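Local coordinates for glutamate--cysteine ligase GshA (Methylobacillus flagellatus KT, PDB 3K1T), which probably acts as a ligase that joins glutamate to cysteine, the first step of glutathione synthesis in this family, at residues A[3-9]-A[334-338]; A[51-56]-A[329-335]; A[382-386]-A[398-403]. All coordinates share one frame; numbering follows the deposited sequence. Where two conformers were deposited one is given.

Interactions 1 and 2 share Phe334 and Glu335, and their centres lie 12 Å apart: the chain passing from 329 to 338 meets the hairpin turn at 51-56 first and the N-terminal residues 3-9 next. Both reach the same antiparallel sheet, through strands 45-52, 335-337 and 6-7. Interaction 3 follows later in the sequence, where the loop after strand 377-381 of that sheet folds back on helix 398-421. Its centre is 15 Å from that of interaction 1 and 18 Å from that of interaction 2. A long, weak ion pair between Glu335 OE1 and Arg401 NH1 (3.5 Å) joins it to the others, so sequence-distant pieces converge on one region of the sheet.

Interaction 1 of 3, residues A[3-9]-A[334-338]; sequences MVPHLTT and FEHLK
His6 and His336 make the hydrogen-bonded pair of a short antiparallel bridge: His6 N donates to His336 O at 2.9 Å, and His336 N donates to His6 O at 3.0 Å. In the neighbouring non-hydrogen-bonded pair, Leu7 CD2 lies against Glu335 CG on the opposite face of the sheet. Just before the bridge, Phe334 O collects three donors. Thr8 N is one; Thr8 OG1, 3.2 Å from Phe334 O, lies in the carbonyl plane on a lone pair; His336 ND1 comes from above, 70° out of that plane. Tracing His336 outward explains the third bond. His336 CB sits 3.8 Å from Thr8 CG2, and chi1 of -75° places His336 CG beside the backbone N, where it meets Thr8 CG2 at 3.6 Å. His336 ND1, 3.2 Å from Thr8 CG2, reaches Phe334 O at 3.0 Å, with the acceptor in the ring plane, which should fix the ring's rotation. His336 CE1 comes nearest to Thr8 OG1, 3.3 Å away. Strand 335-337 runs between strand 6-7 and strand 340-349, where His336 touches Val341, while Pro5 and Leu337 rest on Leu380 of strand 377-381 and Leu7 reaches Asn52 of strand 45-52.

Interaction 2 of 3, residues A[51-56]-A[329-335]; sequences RNAGFK and EGVYTFE
Arg51 and Ala53 press the turn of a beta hairpin (strands 45-52 and 57-63) against loop 329-335. An Asx turn shapes it: Asn52 OD1 accepts from Gly54 N. The tight part centres on Arg51, whose extended chain brings Arg51 NH1 to Val331 O at 2.9 Å. That bond, nearly straight at 165°, lies in the guanidinium plane; Thr333 CG2 lies over one face, toward the rim. Leu370 O, Asn371 O and Glu343 take further hydrogens. A leucine here would probably leave Val331 O without this donor and the Glu343 carboxylate without its mate. Phe334 N donates to Asn52 O at 3.2 Å, and Ala53 O lies at the Phe334 ring edge, 3.2 Å from Phe334 CD2. Ring-to-ring contacts are wider, with Phe55 CZ 4.2 Å from Tyr332 CD2 and Phe55 CE2 at the edge of Phe334. No side is open to solvent: one enclosed water accepts from Asn52 N and donates to Thr333 OG1, also bonded to Ala342 O, and to Glu335 OE2, while Glu335 OE1 is held by Tyr358 OH. Lys56 NZ, also bound to Trp231 O and Asn234 O, forms a salt bridge with Glu329 OE2 at 2.8 Å from above the carboxylate plane, 37° out of it.

Interaction 3 of 3, residues A[382-386]-A[398-403]; sequences FETPC and APNRFY
Phe382 and Phe402 form a T-shaped aromatic pair, with ring centroids 5.0 Å apart and planes at 75°. The edge of Phe402 points at the face of Phe382: Phe402 CE2 stands over the centre of the Phe382 ring, 3.6 Å above its plane. A chi2 of -4° brings the CA-CB bond of Phe382 almost into its ring plane, and the ring offers its flat side to the helix residue. Tyr358 makes a further edge-to-face contact with Phe382, and Tyr405 with Phe402. A sulfur-aromatic contact joins the Phe402 ring at another point of its rim, where Cys386 SG lies in plane, 4.0 Å from Phe402 CD2.

Van der Waals packing is added by Thr384. Thr384 CB sits over one face of the Phe402 ring, 3.9 Å from Phe402 CD1. Its chi1 of -54° sets OG1 beside the backbone N, next to Ala398 CB, and turns the methyl anti to that N, with Thr384 CG2 3.7 Å from Pro399 CA. These partners belong to the first turns of helix 398-421, against which the loop leaving strand 377-381 folds back; the loop joins the sheet to the helix, with Phe382 resting on Pro344 and Ile346 of strand 340-349.

No conventional hydrogen bond crosses the contact; the backbones meet through two waters and one CA-H...O contact, Tyr403 CA to Cys386 O at 3.3 Å. One water donates to both Pro385 O and Pro399 O, 2.7 Å from each, and another to Cys386 O and Tyr403 O. Pro385 also packs on Pro78 of the second subunit, and Cys386 N is hydrogen-bonded to a glycerol probably from the crystallisation liquor.

Interaction 1 of 3, residues A[3-9]-A[334-338]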
loop_
_atom_site.group_PDB
_atom_site.type_symbol
_atom_site.label_atom_id
_atom_site.label_comp_id
_atom_site.label_asym_id
_atom_site.label_seq_id
_atom_site.Cartn_x
_atom_site.Cartn_y
_atom_site.Cartn_z
HETATM N N MSE A 3 -10.287 -23.109 10.548
HETATM C CA MSE A 3 -10.527 -22.855 11.999
HETATM C C MSE A 3 -9.680 -21.666 12.462
HETATM O O MSE A 3 -8.474 -21.583 12.143
HETATM C CB MSE A 3 -10.197 -24.089 12.867
HETATM C CG MSE A 3 -10.519 -23.931 14.368
HETATM SE SE MSE A 3 -9.954 -25.355 15.654
HETATM C CE MSE A 3 -10.702 -26.921 14.770
ATOM N N VAL A 4 -10.285 -20.762 13.234
ATOM C CA VAL A 4 -9.583 -19.593 13.807
ATOM C C VAL A 4 -9.785 -19.557 15.321
ATOM O O VAL A 4 -10.689 -20.242 15.850
ATOM C CB VAL A 4 -10.091 -18.247 13.172
ATOM C CG1 VAL A 4 -9.877 -18.266 11.631
ATOM C CG2 VAL A 4 -11.592 -18.010 13.486
ATOM N N PRO A 5 -8.972 -18.754 16.037
ATOM C CA PRO A 5 -9.178 -18.661 17.487
ATOM C C PRO A 5 -10.514 -18.021 17.821
ATOM O O PRO A 5 -10.953 -17.126 17.105
ATOM C CB PRO A 5 -8.011 -17.776 17.957
ATOM C CG PRO A 5 -6.929 -18.032 16.902
ATOM C CD PRO A 5 -7.740 -18.048 15.621
ATOM N N HIS A 6 -11.117 -18.461 18.922
ATOM C CA HIS A 6 -12.307 -17.826 19.493
ATOM C C HIS A 6 -12.095 -17.564 20.972
ATOM O O HIS A 6 -11.407 -18.335 21.664
ATOM C CB HIS A 6 -13.541 -18.738 19.297
ATOM C CG HIS A 6 -13.888 -18.942 17.855
ATOM N ND1 HIS A 6 -14.432 -17.944 17.081
ATOM C CD2 HIS A 6 -13.640 -19.979 17.018
ATOM C CE1 HIS A 6 -14.552 -18.376 15.836
ATOM N NE2 HIS A 6 -14.094 -19.618 15.777
ATOM N N LEU A 7 -12.704 -16.496 21.472
ATOM C CA LEU A 7 -12.714 -16.232 22.903
ATOM C C LEU A 7 -13.459 -17.298 23.697
ATOM O O LEU A 7 -14.538 -17.755 23.302
ATOM C CB LEU A 7 -13.349 -14.854 23.185
ATOM C CG LEU A 7 -12.597 -13.608 22.769
ATOM C CD1 LEU A 7 -13.503 -12.356 22.884
ATOM C CD2 LEU A 7 -11.337 -13.428 23.626
ATOM N N THR A 8 -12.930 -17.646 24.857
ATOM C CA THR A 8 -13.570 -18.628 25.727
ATOM C C THR A 8 -14.177 -17.925 26.938
ATOM O O THR A 8 -14.326 -18.505 28.019
ATOM C CB THR A 8 -12.524 -19.692 26.200
ATOM O OG1 THR A 8 -11.447 -19.033 26.869
ATOM C CG2 THR A 8 -11.985 -20.480 25.041
ATOM N N THR A 9 -14.471 -16.645 26.792
ATOM C CA THR A 9 -15.094 -15.902 27.866
ATOM C C THR A 9 -16.343 -15.233 27.308
ATOM O O THR A 9 -16.353 -14.800 26.162
ATOM C CB THR A 9 -14.150 -14.809 28.440
ATOM O OG1 THR A 9 -14.876 -14.078 29.419
ATOM C CG2 THR A 9 -13.694 -13.796 27.352
ATOM N N PHE A 334 -7.829 -14.642 26.365
ATOM C CA PHE A 334 -8.799 -15.742 26.371
ATOM C C PHE A 334 -9.064 -16.275 24.975
ATOM O O PHE A 334 -9.942 -17.107 24.792
ATOM C CB PHE A 334 -10.106 -15.336 27.064
ATOM C CG PHE A 334 -9.906 -14.961 28.491
ATOM C CD1 PHE A 334 -9.442 -15.893 29.395
ATOM C CD2 PHE A 334 -10.076 -13.670 28.911
ATOM C CE1 PHE A 334 -9.214 -15.550 30.728
ATOM C CE2 PHE A 334 -9.857 -13.318 30.236
ATOM C CZ PHE A 334 -9.420 -14.269 31.146
ATOM N N GLU A 335 -8.275 -15.859 23.989
ATOM C CA GLU A 335 -8.418 -16.451 22.661
ATOM C C GLU A 335 -7.808 -17.865 22.682
ATOM O O GLU A 335 -6.726 -18.062 23.245
ATOM C CB GLU A 335 -7.737 -15.586 21.606
ATOM C CG GLU A 335 -8.332 -14.200 21.484
ATOM C CD GLU A 335 -7.847 -13.471 20.218
ATOM O OE1 GLU A 335 -8.303 -13.833 19.111
ATOM O OE2 GLU A 335 -6.984 -12.580 20.336
ATOM N N HIS A 336 -8.515 -18.826 22.107
ATOM C CA HIS A 336 -8.048 -20.189 22.010
ATOM C C HIS A 336 -8.288 -20.736 20.602
ATOM O O HIS A 336 -9.352 -20.531 19.993
ATOM C CB HIS A 336 -8.822 -21.109 22.951
ATOM C CG HIS A 336 -8.455 -20.993 24.391
ATOM N ND1 HIS A 336 -8.799 -19.902 25.165
ATOM C CD2 HIS A 336 -7.797 -21.852 25.210
ATOM C CE1 HIS A 336 -8.379 -20.106 26.408
ATOM N NE2 HIS A 336 -7.751 -21.271 26.458
ATOM N N LEU A 337 -7.319 -21.505 20.128
ATOM C CA LEU A 337 -7.510 -22.380 18.976
ATOM C C LEU A 337 -7.703 -23.773 19.541
ATOM O O LEU A 337 -6.752 -24.449 19.939
ATOM C CB LEU A 337 -6.295 -22.325 18.030
ATOM C CG LEU A 337 -6.465 -23.077 16.698
ATOM C CD1 LEU A 337 -7.379 -22.265 15.754
ATOM C CD2 LEU A 337 -5.033 -23.350 16.069
ATOM N N LYS A 338 -8.963 -24.182 19.621
ATOM C CA LYS A 338 -9.358 -25.398 20.292
ATOM C C LYS A 338 -8.822 -25.363 21.716
ATOM O O LYS A 338 -9.158 -24.457 22.435
ATOM C CB LYS A 338 -8.943 -26.640 19.491
ATOM C CG LYS A 338 -9.721 -27.893 19.908
ATOM C CD LYS A 338 -9.585 -29.039 18.915
ATOM C CE LYS A 338 -10.290 -30.280 19.459
ATOM N NZ LYS A 338 -10.231 -31.400 18.483
HETATM O O HOH W 1 -11.091 -22.518 17.508
HETATM O O HOH W 2 -10.736 -14.954 19.276
#

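Interaction 2 of 3, residues A[51-56]-A[329-335]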
loop_
_atom_site.group_PDB
_atom_site.type_symbol
_atom_site.label_atom_id
_atom_site.label_comp_id
_atom_site.label_asym_id
_atom_site.label_seq_id
_atom_site.Cartn_x
_atom_site.Cartn_y
_atom_site.Cartn_z
ATOM N N ARG A 51 -2.940 -8.542 23.643
ATOM C CA ARG A 51 -3.785 -9.493 24.351
ATOM C C ARG A 51 -5.217 -8.977 24.456
ATOM O O ARG A 51 -5.461 -7.830 24.849
ATOM C CB ARG A 51 -3.232 -9.876 25.714
ATOM C CG ARG A 51 -2.017 -10.796 25.597
ATOM C CD ARG A 51 -1.632 -11.347 26.957
ATOM N NE ARG A 51 -0.796 -12.520 26.807
ATOM C CZ ARG A 51 -0.428 -13.311 27.800
ATOM N NH1 ARG A 51 -0.784 -13.024 29.036
ATOM N NH2 ARG A 51 0.323 -14.393 27.542
ATOM N N ASN A 52 -6.135 -9.851 24.052
ATOM C CA ASN A 52 -7.581 -9.609 24.142
ATOM C C ASN A 52 -8.110 -10.420 25.344
ATOM O O ASN A 52 -8.184 -11.653 25.306
ATOM C CB ASN A 52 -8.215 -10.057 22.834
ATOM C CG ASN A 52 -9.695 -9.744 22.764
ATOM O OD1 ASN A 52 -10.300 -9.389 23.765
ATOM N ND2 ASN A 52 -10.289 -9.909 21.586
ATOM N N ALA A 53 -8.451 -9.706 26.406
ATOM C CA ALA A 53 -8.939 -10.273 27.659
ATOM C C ALA A 53 -10.471 -10.245 27.704
ATOM O O ALA A 53 -11.075 -10.654 28.706
ATOM C CB ALA A 53 -8.360 -9.449 28.828
ATOM N N GLY A 54 -11.110 -9.712 26.658
ATOM C CA GLY A 54 -12.572 -9.484 26.691
ATOM C C GLY A 54 -12.955 -8.245 27.485
ATOM O O GLY A 54 -13.839 -7.475 27.074
ATOM N N PHE A 55 -12.311 -8.056 28.639
ATOM C CA PHE A 55 -12.496 -6.835 29.434
ATOM C C PHE A 55 -11.437 -5.738 29.175
ATOM O O PHE A 55 -11.487 -4.636 29.777
ATOM C CB PHE A 55 -12.575 -7.200 30.923
ATOM C CG PHE A 55 -11.350 -7.864 31.473
ATOM C CD1 PHE A 55 -10.206 -7.114 31.765
ATOM C CD2 PHE A 55 -11.345 -9.218 31.747
ATOM C CE1 PHE A 55 -9.079 -7.709 32.295
ATOM C CE2 PHE A 55 -10.210 -9.828 32.284
ATOM C CZ PHE A 55 -9.090 -9.076 32.572
ATOM N N LYS A 56 -10.517 -6.022 28.256
ATOM C CA LYS A 56 -9.379 -5.162 27.965
ATOM C C LYS A 56 -8.755 -5.614 26.644
ATOM O O LYS A 56 -8.758 -6.800 26.341
ATOM C CB LYS A 56 -8.311 -5.380 29.099
ATOM C CG LYS A 56 -7.291 -4.399 29.136
ATOM C CD LYS A 56 -6.551 -4.365 30.427
ATOM C CE LYS A 56 -5.552 -3.254 30.386
ATOM N NZ LYS A 56 -5.681 -2.401 31.605
ATOM N N GLU A 329 0.855 -4.358 35.185
ATOM C CA GLU A 329 -0.388 -5.113 35.189
ATOM C C GLU A 329 -0.341 -6.180 34.090
ATOM O O GLU A 329 -0.103 -5.858 32.924
ATOM C CB GLU A 329 -1.559 -4.159 34.944
ATOM C CG GLU A 329 -2.895 -4.840 34.572
ATOM C CD GLU A 329 -3.977 -3.865 34.154
ATOM O OE1 GLU A 329 -3.870 -2.644 34.469
ATOM O OE2 GLU A 329 -4.973 -4.337 33.532
ATOM N N GLY A 330 -0.535 -7.428 34.474
ATOM C CA GLY A 330 -0.633 -8.530 33.521
ATOM C C GLY A 330 -1.999 -8.508 32.847
ATOM O O GLY A 330 -2.989 -8.152 33.495
ATOM N N VAL A 331 -2.037 -8.837 31.556
ATOM C CA VAL A 331 -3.297 -8.858 30.767
ATOM C C VAL A 331 -3.521 -10.288 30.336
ATOM O O VAL A 331 -2.599 -10.956 29.888
ATOM C CB VAL A 331 -3.189 -7.936 29.546
ATOM C CG1 VAL A 331 -4.538 -7.912 28.743
ATOM C CG2 VAL A 331 -2.778 -6.503 30.006
ATOM N N TYR A 332 -4.731 -10.785 30.518
ATOM C CA TYR A 332 -5.090 -12.146 30.112
ATOM C C TYR A 332 -5.334 -12.182 28.623
ATOM O O TYR A 332 -5.756 -11.170 28.018
ATOM C CB TYR A 332 -6.367 -12.606 30.838
ATOM C CG TYR A 332 -6.108 -12.980 32.274
ATOM C CD1 TYR A 332 -5.718 -14.267 32.609
ATOM C CD2 TYR A 332 -6.260 -12.042 33.290
ATOM C CE1 TYR A 332 -5.452 -14.621 33.929
ATOM C CE2 TYR A 332 -5.996 -12.378 34.622
ATOM C CZ TYR A 332 -5.580 -13.672 34.934
ATOM O OH TYR A 332 -5.328 -14.028 36.250
ATOM N N THR A 333 -5.054 -13.333 28.008
ATOM C CA THR A 333 -5.630 -13.625 26.702
ATOM C C THR A 333 -6.590 -14.807 26.844
ATOM O O THR A 333 -6.206 -15.854 27.374
ATOM C CB THR A 333 -4.613 -13.953 25.595
ATOM O OG1 THR A 333 -5.323 -14.494 24.437
ATOM C CG2 THR A 333 -3.514 -14.964 26.076
ATOM N N PHE A 334 -7.829 -14.642 26.365
ATOM C CA PHE A 334 -8.799 -15.742 26.371
ATOM C C PHE A 334 -9.064 -16.275 24.975
ATOM O O PHE A 334 -9.942 -17.107 24.792
ATOM C CB PHE A 334 -10.106 -15.336 27.064
ATOM C CG PHE A 334 -9.906 -14.961 28.491
ATOM C CD1 PHE A 334 -9.442 -15.893 29.395
ATOM C CD2 PHE A 334 -10.076 -13.670 28.911
ATOM C CE1 PHE A 334 -9.214 -15.550 30.728
ATOM C CE2 PHE A 334 -9.857 -13.318 30.236
ATOM C CZ PHE A 334 -9.420 -14.269 31.146
ATOM N N GLU A 335 -8.275 -15.859 23.989
ATOM C CA GLU A 335 -8.418 -16.451 22.661
ATOM C C GLU A 335 -7.808 -17.865 22.682
ATOM O O GLU A 335 -6.726 -18.062 23.245
ATOM C CB GLU A 335 -7.737 -15.586 21.606
ATOM C CG GLU A 335 -8.332 -14.200 21.484
ATOM C CD GLU A 335 -7.847 -13.471 20.218
ATOM O OE1 GLU A 335 -8.303 -13.833 19.111
ATOM O OE2 GLU A 335 -6.984 -12.580 20.336
HETATM O O HOH W 3 -5.386 -12.307 22.709
#

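Interaction 3 of 3, residues A[382-386]-A[398-403]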
loop_
_atom_site.group_PDB
_atom_site.type_symbol
_atom_site.label_atom_id
_atom_site.label_comp_id
_atom_site.label_asym_id
_atom_site.label_seq_id
_atom_site.Cartn_x
_atom_site.Cartn_y
_atom_site.Cartn_z
ATOM N N PHE A 382 -2.988 -14.852 10.073
ATOM C CA PHE A 382 -4.256 -14.113 10.095
ATOM C C PHE A 382 -4.997 -14.369 8.798
ATOM O O PHE A 382 -4.392 -14.350 7.733
ATOM C CB PHE A 382 -4.001 -12.606 10.155
ATOM C CG PHE A 382 -3.613 -12.074 11.491
ATOM C CD1 PHE A 382 -3.560 -12.879 12.644
ATOM C CD2 PHE A 382 -3.303 -10.742 11.605
ATOM C CE1 PHE A 382 -3.223 -12.339 13.855
ATOM C CE2 PHE A 382 -2.951 -10.199 12.812
ATOM C CZ PHE A 382 -2.890 -11.002 13.948
ATOM N N GLU A 383 -6.296 -14.556 8.899
ATOM C CA GLU A 383 -7.184 -14.716 7.756
ATOM C C GLU A 383 -7.938 -13.404 7.390
ATOM O O GLU A 383 -8.440 -13.264 6.280
ATOM C CB GLU A 383 -8.186 -15.818 8.092
ATOM C CG GLU A 383 -7.559 -17.225 8.294
ATOM C CD GLU A 383 -6.978 -17.801 7.003
ATOM O OE1 GLU A 383 -7.716 -17.749 6.000
ATOM O OE2 GLU A 383 -5.830 -18.350 6.999
ATOM N N THR A 384 -7.974 -12.435 8.281
ATOM C CA THR A 384 -8.813 -11.248 8.104
ATOM C C THR A 384 -7.916 -10.028 8.025
ATOM O O THR A 384 -7.003 -9.903 8.834
ATOM C CB THR A 384 -9.790 -11.111 9.319
ATOM O OG1 THR A 384 -10.538 -12.321 9.505
ATOM C CG2 THR A 384 -10.766 -9.927 9.165
ATOM N N PRO A 385 -8.174 -9.099 7.084
ATOM C CA PRO A 385 -7.442 -7.831 7.056
ATOM C C PRO A 385 -7.797 -6.948 8.243
ATOM O O PRO A 385 -8.891 -7.073 8.784
ATOM C CB PRO A 385 -7.960 -7.150 5.775
ATOM C CG PRO A 385 -8.584 -8.195 4.981
ATOM C CD PRO A 385 -9.108 -9.215 5.957
ATOM N N CYS A 386 -6.901 -6.024 8.600
ATOM C CA CYS A 386 -7.130 -5.056 9.692
ATOM C C CYS A 386 -7.619 -3.698 9.227
ATOM O O CYS A 386 -7.859 -2.834 10.065
ATOM C CB CYS A 386 -5.821 -4.852 10.510
ATOM S SG CYS A 386 -5.207 -6.373 11.279
ATOM N N ALA A 398 -15.531 -10.286 12.545
ATOM C CA ALA A 398 -14.089 -10.459 12.333
ATOM C C ALA A 398 -13.364 -9.221 11.776
ATOM O O ALA A 398 -12.332 -8.821 12.326
ATOM C CB ALA A 398 -13.783 -11.713 11.450
ATOM N N PRO A 399 -13.905 -8.589 10.729
ATOM C CA PRO A 399 -13.227 -7.392 10.212
ATOM C C PRO A 399 -13.192 -6.233 11.207
ATOM O O PRO A 399 -12.311 -5.372 11.115
ATOM C CB PRO A 399 -14.047 -6.985 8.998
ATOM C CG PRO A 399 -14.993 -8.137 8.722
ATOM C CD PRO A 399 -15.075 -8.990 9.918
ATOM N N ASN A 400 -14.126 -6.215 12.127
ATOM C CA ASN A 400 -14.186 -5.178 13.158
ATOM C C ASN A 400 -13.274 -5.462 14.360
ATOM O O ASN A 400 -12.606 -4.539 14.874
ATOM C CB ASN A 400 -15.652 -4.928 13.546
ATOM C CG ASN A 400 -16.429 -4.280 12.450
ATOM O OD1 ASN A 400 -15.862 -3.592 11.593
ATOM N ND2 ASN A 400 -17.754 -4.451 12.466
ATOM N N ARG A 401 -13.176 -6.742 14.750
ATOM C CA ARG A 401 -12.186 -7.173 15.706
ATOM C C ARG A 401 -10.785 -6.820 15.193
ATOM O O ARG A 401 -9.949 -6.263 15.945
ATOM C CB ARG A 401 -12.309 -8.687 15.947
ATOM C CG ARG A 401 -11.146 -9.318 16.794
ATOM C CD ARG A 401 -11.385 -9.248 18.259
ATOM N NE ARG A 401 -12.487 -10.123 18.695
ATOM C CZ ARG A 401 -12.406 -11.407 19.003
ATOM N NH1 ARG A 401 -11.252 -12.050 18.947
ATOM N NH2 ARG A 401 -13.508 -12.068 19.364
ATOM N N PHE A 402 -10.515 -7.154 13.927
ATOM C CA PHE A 402 -9.173 -6.925 13.361
ATOM C C PHE A 402 -8.873 -5.460 13.112
ATOM O O PHE A 402 -7.722 -5.032 13.259
ATOM C CB PHE A 402 -8.886 -7.893 12.166
ATOM C CG PHE A 402 -8.455 -9.232 12.646
ATOM C CD1 PHE A 402 -9.395 -10.167 13.089
ATOM C CD2 PHE A 402 -7.119 -9.522 12.812
ATOM C CE1 PHE A 402 -9.012 -11.372 13.610
ATOM C CE2 PHE A 402 -6.724 -10.747 13.332
ATOM C CZ PHE A 402 -7.673 -11.661 13.746
ATOM N N TYR A 403 -9.906 -4.663 12.805
ATOM C CA TYR A 403 -9.746 -3.220 12.755
ATOM C C TYR A 403 -9.289 -2.697 14.129
ATOM O O TYR A 403 -8.330 -1.879 14.207
ATOM C CB TYR A 403 -11.010 -2.475 12.264
ATOM C CG TYR A 403 -10.834 -0.977 12.245
ATOM C CD1 TYR A 403 -9.955 -0.368 11.351
ATOM C CD2 TYR A 403 -11.546 -0.149 13.117
ATOM C CE1 TYR A 403 -9.773 0.999 11.323
ATOM C CE2 TYR A 403 -11.350 1.259 13.105
ATOM C CZ TYR A 403 -10.453 1.819 12.208
ATOM O OH TYR A 403 -10.250 3.202 12.179
HETATM O O HOH W 4 -10.805 -5.207 8.872
HETATM O O HOH W 5 -6.602 -0.749 12.104
#